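Local coordinates for uncharacterized Thioredoxin-like protein (Aeropyrum pernix, PDB 3HA9) that is of unknown function but has a thioredoxin-like fold and may have oxidoreductase and antioxidant activity, at residues A[35-48]-A[67-79]. Residues are numbered along the deposited sequence; the frame is centred on the assembly and turned at random.
Sequences VGGDVVILWFMAAW and REISVIAIDFWTA
The carbonyl oxygen of E68 is gripped twice from the facing turn: V39 N reaches it almost straight at 3.0 Å, while D38 N adds a weak, bent bond. Two residues after E68, S70 OG takes another weak bond, from G37 N; the serine's chi1 of -69° sets OG anti to its own carbonyl carbon, where it meets the glycine N-H. From there strands 39-45 and 69-75 run parallel, exchanging backbone bonds as far as F76 N to M45 O. On the face carrying L42 and F44, I72 CD1 meets L42 CD2 at 3.8 Å and V35 CG2 tip to tip. Next along, I74 lies beside F44 and lays CD1 over its ring, 4.0 Å from the centroid. Beyond the strands the two segments meet again through two indoles in a T-shaped stack, planes 71° apart: the NE1 edge of W48 points into the face of W77, whose own NE1 bonds to P93 O. D75 OD1 receives W77 N at 2.9 Å, an Asx turn that fixes the backbone from which this indole springs. A serine in place of W77 would probably leave the W48 edge without its aromatic face and P93 O without the indole donor. This is the parallel pair of a beta-alpha-beta unit: helix 52-65, which starts at the C49-C52 disulfide, packs on W43 and M45. Strand 39-45 is the middle of five, with antiparallel 133-138 on its other side, and 114-117 lies parallel beyond 69-75.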
loop_
_atom_site.group_PDB
_atom_site.type_symbol
_atom_site.label_atom_id
_atom_site.label_comp_id
_atom_site.label_asym_id
_atom_site.label_seq_id
_atom_site.Cartn_x
_atom_site.Cartn_y
_atom_site.Cartn_z
ATOM N N VAL A 35 7.403 -7.763 -7.319
ATOM C CA VAL A 35 6.081 -7.325 -7.791
ATOM C C VAL A 35 6.068 -7.222 -9.317
ATOM O O VAL A 35 6.988 -6.664 -9.911
ATOM C CB VAL A 35 5.652 -5.985 -7.137
ATOM C CG1 VAL A 35 4.232 -5.600 -7.552
ATOM C CG2 VAL A 35 5.742 -6.081 -5.621
ATOM N N GLY A 36 5.017 -7.752 -9.936
ATOM C CA GLY A 36 4.955 -7.888 -11.390
ATOM C C GLY A 36 4.716 -6.663 -12.257
ATOM O O GLY A 36 5.292 -6.563 -13.333
ATOM N N GLY A 37 3.878 -5.727 -11.816
ATOM C CA GLY A 37 3.415 -4.655 -12.718
ATOM C C GLY A 37 4.435 -3.620 -13.195
ATOM O O GLY A 37 5.612 -3.692 -12.857
ATOM N N ASP A 38 3.988 -2.655 -13.997
ATOM C CA ASP A 38 4.774 -1.440 -14.236
ATOM C C ASP A 38 4.434 -0.377 -13.187
ATOM O O ASP A 38 5.234 0.511 -12.894
ATOM C CB ASP A 38 4.509 -0.880 -15.633
ATOM C CG ASP A 38 5.280 -1.615 -16.717
ATOM O OD1 ASP A 38 6.279 -2.304 -16.398
ATOM O OD2 ASP A 38 4.883 -1.498 -17.898
ATOM N N VAL A 39 3.227 -0.470 -12.648
ATOM C CA VAL A 39 2.708 0.515 -11.710
ATOM C C VAL A 39 2.289 -0.239 -10.458
ATOM O O VAL A 39 1.501 -1.176 -10.534
ATOM C CB VAL A 39 1.503 1.254 -12.322
ATOM C CG1 VAL A 39 0.859 2.183 -11.316
ATOM C CG2 VAL A 39 1.933 2.016 -13.563
ATOM N N VAL A 40 2.823 0.185 -9.311
ATOM C CA VAL A 40 2.557 -0.488 -8.052
ATOM C C VAL A 40 1.677 0.427 -7.222
ATOM O O VAL A 40 2.006 1.593 -7.021
ATOM C CB VAL A 40 3.873 -0.821 -7.325
ATOM C CG1 VAL A 40 3.599 -1.443 -5.941
ATOM C CG2 VAL A 40 4.739 -1.761 -8.187
ATOM N N ILE A 41 0.526 -0.083 -6.782
ATOM C CA ILE A 41 -0.340 0.682 -5.896
ATOM C C ILE A 41 -0.324 0.088 -4.485
ATOM O O ILE A 41 -0.747 -1.052 -4.293
ATOM C CB ILE A 41 -1.807 0.738 -6.443
ATOM C CG1 ILE A 41 -1.821 1.311 -7.873
ATOM C CG2 ILE A 41 -2.710 1.508 -5.452
ATOM C CD1 ILE A 41 -3.210 1.466 -8.484
ATOM N N LEU A 42 0.180 0.859 -3.513
ATOM C CA LEU A 42 0.112 0.464 -2.110
ATOM C C LEU A 42 -1.183 1.026 -1.546
ATOM O O LEU A 42 -1.394 2.234 -1.562
ATOM C CB LEU A 42 1.316 0.996 -1.310
ATOM C CG LEU A 42 2.709 0.672 -1.847
ATOM C CD1 LEU A 42 3.766 1.117 -0.814
ATOM C CD2 LEU A 42 2.843 -0.815 -2.119
ATOM N N TRP A 43 -2.073 0.149 -1.097
ATOM C CA TRP A 43 -3.348 0.605 -0.577
ATOM C C TRP A 43 -3.393 0.302 0.919
ATOM O O TRP A 43 -3.511 -0.864 1.306
ATOM C CB TRP A 43 -4.487 -0.113 -1.299
ATOM C CG TRP A 43 -5.843 0.290 -0.774
ATOM C CD1 TRP A 43 -6.191 1.499 -0.239
ATOM C CD2 TRP A 43 -7.010 -0.521 -0.734
ATOM N NE1 TRP A 43 -7.510 1.487 0.142
ATOM C CE2 TRP A 43 -8.039 0.256 -0.152
ATOM C CE3 TRP A 43 -7.287 -1.845 -1.111
ATOM C CZ2 TRP A 43 -9.342 -0.241 0.053
ATOM C CZ3 TRP A 43 -8.604 -2.346 -0.909
ATOM C CH2 TRP A 43 -9.610 -1.532 -0.340
ATOM N N PHE A 44 -3.293 1.359 1.737
ATOM C CA PHE A 44 -3.310 1.215 3.204
ATOM C C PHE A 44 -4.750 1.272 3.650
ATOM O O PHE A 44 -5.442 2.247 3.368
ATOM C CB PHE A 44 -2.507 2.346 3.847
ATOM C CG PHE A 44 -1.027 2.240 3.590
ATOM C CD1 PHE A 44 -0.208 1.594 4.526
ATOM C CD2 PHE A 44 -0.457 2.735 2.400
ATOM C CE1 PHE A 44 1.166 1.468 4.300
ATOM C CE2 PHE A 44 0.926 2.612 2.160
ATOM C CZ PHE A 44 1.725 1.982 3.087
ATOM N N MET A 45 -5.201 0.209 4.317
ATOM C CA MET A 45 -6.636 0.049 4.585
ATOM C C MET A 45 -6.900 -0.734 5.868
ATOM O O MET A 45 -5.964 -1.120 6.571
ATOM C CB MET A 45 -7.359 -0.556 3.360
ATOM C CG MET A 45 -6.697 -1.807 2.723
ATOM S SD MET A 45 -6.721 -3.320 3.724
ATOM C CE MET A 45 -8.439 -3.757 3.565
ATOM N N ALA A 46 -8.180 -0.925 6.174
ATOM C CA ALA A 46 -8.629 -1.744 7.308
ATOM C C ALA A 46 -9.936 -2.369 6.888
ATOM O O ALA A 46 -10.692 -1.767 6.104
ATOM C CB ALA A 46 -8.822 -0.868 8.563
ATOM N N ALA A 47 -10.211 -3.568 7.391
ATOM C CA ALA A 47 -11.371 -4.323 6.921
ATOM C C ALA A 47 -12.696 -3.663 7.296
ATOM O O ALA A 47 -13.696 -3.842 6.606
ATOM C CB ALA A 47 -11.312 -5.752 7.419
ATOM N N TRP A 48 -12.694 -2.881 8.371
ATOM C CA TRP A 48 -13.900 -2.161 8.816
ATOM C C TRP A 48 -14.062 -0.739 8.248
ATOM O O TRP A 48 -15.061 -0.066 8.497
ATOM C CB TRP A 48 -13.889 -2.086 10.348
ATOM C CG TRP A 48 -12.706 -1.360 10.879
ATOM C CD1 TRP A 48 -11.488 -1.897 11.175
ATOM C CD2 TRP A 48 -12.620 0.030 11.206
ATOM N NE1 TRP A 48 -10.640 -0.925 11.634
ATOM C CE2 TRP A 48 -11.309 0.266 11.676
ATOM C CE3 TRP A 48 -13.515 1.101 11.133
ATOM C CZ2 TRP A 48 -10.867 1.535 12.067
ATOM C CZ3 TRP A 48 -13.080 2.357 11.528
ATOM C CH2 TRP A 48 -11.770 2.563 12.000
ATOM N N ARG A 67 -3.462 -4.166 -17.125
ATOM C CA ARG A 67 -2.720 -5.357 -16.695
ATOM C C ARG A 67 -1.373 -5.031 -16.063
ATOM O O ARG A 67 -0.778 -5.878 -15.389
ATOM C CB ARG A 67 -2.538 -6.344 -17.858
ATOM C CG ARG A 67 -1.714 -5.836 -19.032
ATOM C CD ARG A 67 -1.434 -6.973 -20.031
ATOM N NE ARG A 67 -0.421 -7.907 -19.523
ATOM C CZ ARG A 67 -0.285 -9.169 -19.929
ATOM N NH1 ARG A 67 -1.107 -9.672 -20.848
ATOM N NH2 ARG A 67 0.672 -9.935 -19.409
ATOM N N GLU A 68 -0.883 -3.816 -16.293
ATOM C CA GLU A 68 0.412 -3.430 -15.750
ATOM C C GLU A 68 0.348 -2.894 -14.320
ATOM O O GLU A 68 1.370 -2.594 -13.730
ATOM C CB GLU A 68 1.155 -2.467 -16.682
ATOM C CG GLU A 68 1.825 -3.164 -17.859
ATOM C CD GLU A 68 2.749 -4.313 -17.438
ATOM O OE1 GLU A 68 3.489 -4.174 -16.431
ATOM O OE2 GLU A 68 2.736 -5.357 -18.120
ATOM N N ILE A 69 -0.852 -2.785 -13.765
ATOM C CA ILE A 69 -1.005 -2.396 -12.355
ATOM C C ILE A 69 -0.931 -3.605 -11.417
ATOM O O ILE A 69 -1.581 -4.639 -11.660
ATOM C CB ILE A 69 -2.350 -1.681 -12.099
ATOM C CG1 ILE A 69 -2.379 -0.335 -12.808
ATOM C CG2 ILE A 69 -2.622 -1.532 -10.574
ATOM C CD1 ILE A 69 -3.747 0.291 -12.808
ATOM N N SER A 70 -0.155 -3.468 -10.341
ATOM C CA SER A 70 -0.189 -4.444 -9.250
ATOM C C SER A 70 -0.656 -3.751 -7.993
ATOM O O SER A 70 -0.010 -2.810 -7.547
ATOM C CB SER A 70 1.188 -5.066 -9.016
ATOM O OG SER A 70 1.567 -5.903 -10.109
ATOM N N VAL A 71 -1.777 -4.203 -7.439
ATOM C CA VAL A 71 -2.282 -3.682 -6.163
ATOM C C VAL A 71 -1.726 -4.493 -4.993
ATOM O O VAL A 71 -1.772 -5.749 -4.987
ATOM C CB VAL A 71 -3.846 -3.686 -6.114
ATOM C CG1 VAL A 71 -4.359 -3.349 -4.694
ATOM C CG2 VAL A 71 -4.412 -2.724 -7.169
ATOM N N ILE A 72 -1.189 -3.784 -4.007
ATOM C CA ILE A 72 -0.784 -4.410 -2.754
ATOM C C ILE A 72 -1.719 -3.880 -1.654
ATOM O O ILE A 72 -1.677 -2.687 -1.340
ATOM C CB ILE A 72 0.697 -4.143 -2.417
ATOM C CG1 ILE A 72 1.589 -4.549 -3.621
ATOM C CG2 ILE A 72 1.074 -4.857 -1.123
ATOM C CD1 ILE A 72 3.092 -4.369 -3.430
ATOM N N ALA A 73 -2.585 -4.755 -1.126
ATOM C CA ALA A 73 -3.518 -4.384 -0.055
ATOM C C ALA A 73 -2.792 -4.507 1.260
ATOM O O ALA A 73 -2.322 -5.589 1.602
ATOM C CB ALA A 73 -4.768 -5.268 -0.070
ATOM N N ILE A 74 -2.683 -3.393 1.989
ATOM C CA ILE A 74 -1.885 -3.355 3.219
ATOM C C ILE A 74 -2.840 -3.061 4.358
ATOM O O ILE A 74 -3.271 -1.922 4.511
ATOM C CB ILE A 74 -0.774 -2.278 3.193
ATOM C CG1 ILE A 74 0.207 -2.550 2.059
ATOM C CG2 ILE A 74 -0.030 -2.257 4.566
ATOM C CD1 ILE A 74 1.235 -1.413 1.786
ATOM N N ASP A 75 -3.165 -4.084 5.149
ATOM C CA ASP A 75 -4.061 -3.880 6.284
ATOM C C ASP A 75 -3.155 -3.564 7.451
ATOM O O ASP A 75 -2.383 -4.427 7.888
ATOM C CB ASP A 75 -4.888 -5.152 6.554
ATOM C CG ASP A 75 -5.934 -4.966 7.655
ATOM O OD1 ASP A 75 -5.784 -4.062 8.499
ATOM O OD2 ASP A 75 -6.924 -5.739 7.668
ATOM N N PHE A 76 -3.235 -2.324 7.943
ATOM C CA PHE A 76 -2.376 -1.909 9.042
ATOM C C PHE A 76 -3.116 -1.891 10.367
ATOM O O PHE A 76 -2.578 -1.416 11.380
ATOM C CB PHE A 76 -1.669 -0.558 8.735
ATOM C CG PHE A 76 -2.583 0.652 8.692
ATOM C CD1 PHE A 76 -2.795 1.436 9.836
ATOM C CD2 PHE A 76 -3.159 1.051 7.491
ATOM C CE1 PHE A 76 -3.588 2.591 9.786
ATOM C CE2 PHE A 76 -3.954 2.200 7.423
ATOM C CZ PHE A 76 -4.159 2.974 8.577
ATOM N N TRP A 77 -4.348 -2.418 10.378
ATOM C CA TRP A 77 -5.147 -2.384 11.597
ATOM C C TRP A 77 -4.796 -3.607 12.462
ATOM O O TRP A 77 -5.590 -4.530 12.641
ATOM C CB TRP A 77 -6.648 -2.269 11.271
ATOM C CG TRP A 77 -7.419 -1.732 12.451
ATOM C CD1 TRP A 77 -8.154 -2.450 13.340
ATOM C CD2 TRP A 77 -7.463 -0.375 12.885
ATOM N NE1 TRP A 77 -8.691 -1.614 14.294
ATOM C CE2 TRP A 77 -8.284 -0.332 14.031
ATOM C CE3 TRP A 77 -6.917 0.821 12.393
ATOM C CZ2 TRP A 77 -8.544 0.851 14.720
ATOM C CZ3 TRP A 77 -7.190 2.012 13.083
ATOM C CH2 TRP A 77 -8.002 2.007 14.233
ATOM N N THR A 78 -3.565 -3.596 12.973
ATOM C CA THR A 78 -3.000 -4.715 13.707
ATOM C C THR A 78 -2.656 -4.299 15.131
ATOM O O THR A 78 -2.491 -3.108 15.411
ATOM C CB THR A 78 -1.668 -5.180 13.058
ATOM O OG1 THR A 78 -0.720 -4.095 13.075
ATOM C CG2 THR A 78 -1.891 -5.651 11.625
ATOM N N ALA A 79 -2.523 -5.284 16.024
ATOM C CA ALA A 79 -2.226 -4.979 17.427
ATOM C C ALA A 79 -0.975 -4.114 17.560
ATOM O O ALA A 79 -0.948 -3.171 18.358
ATOM C CB ALA A 79 -2.086 -6.264 18.233
#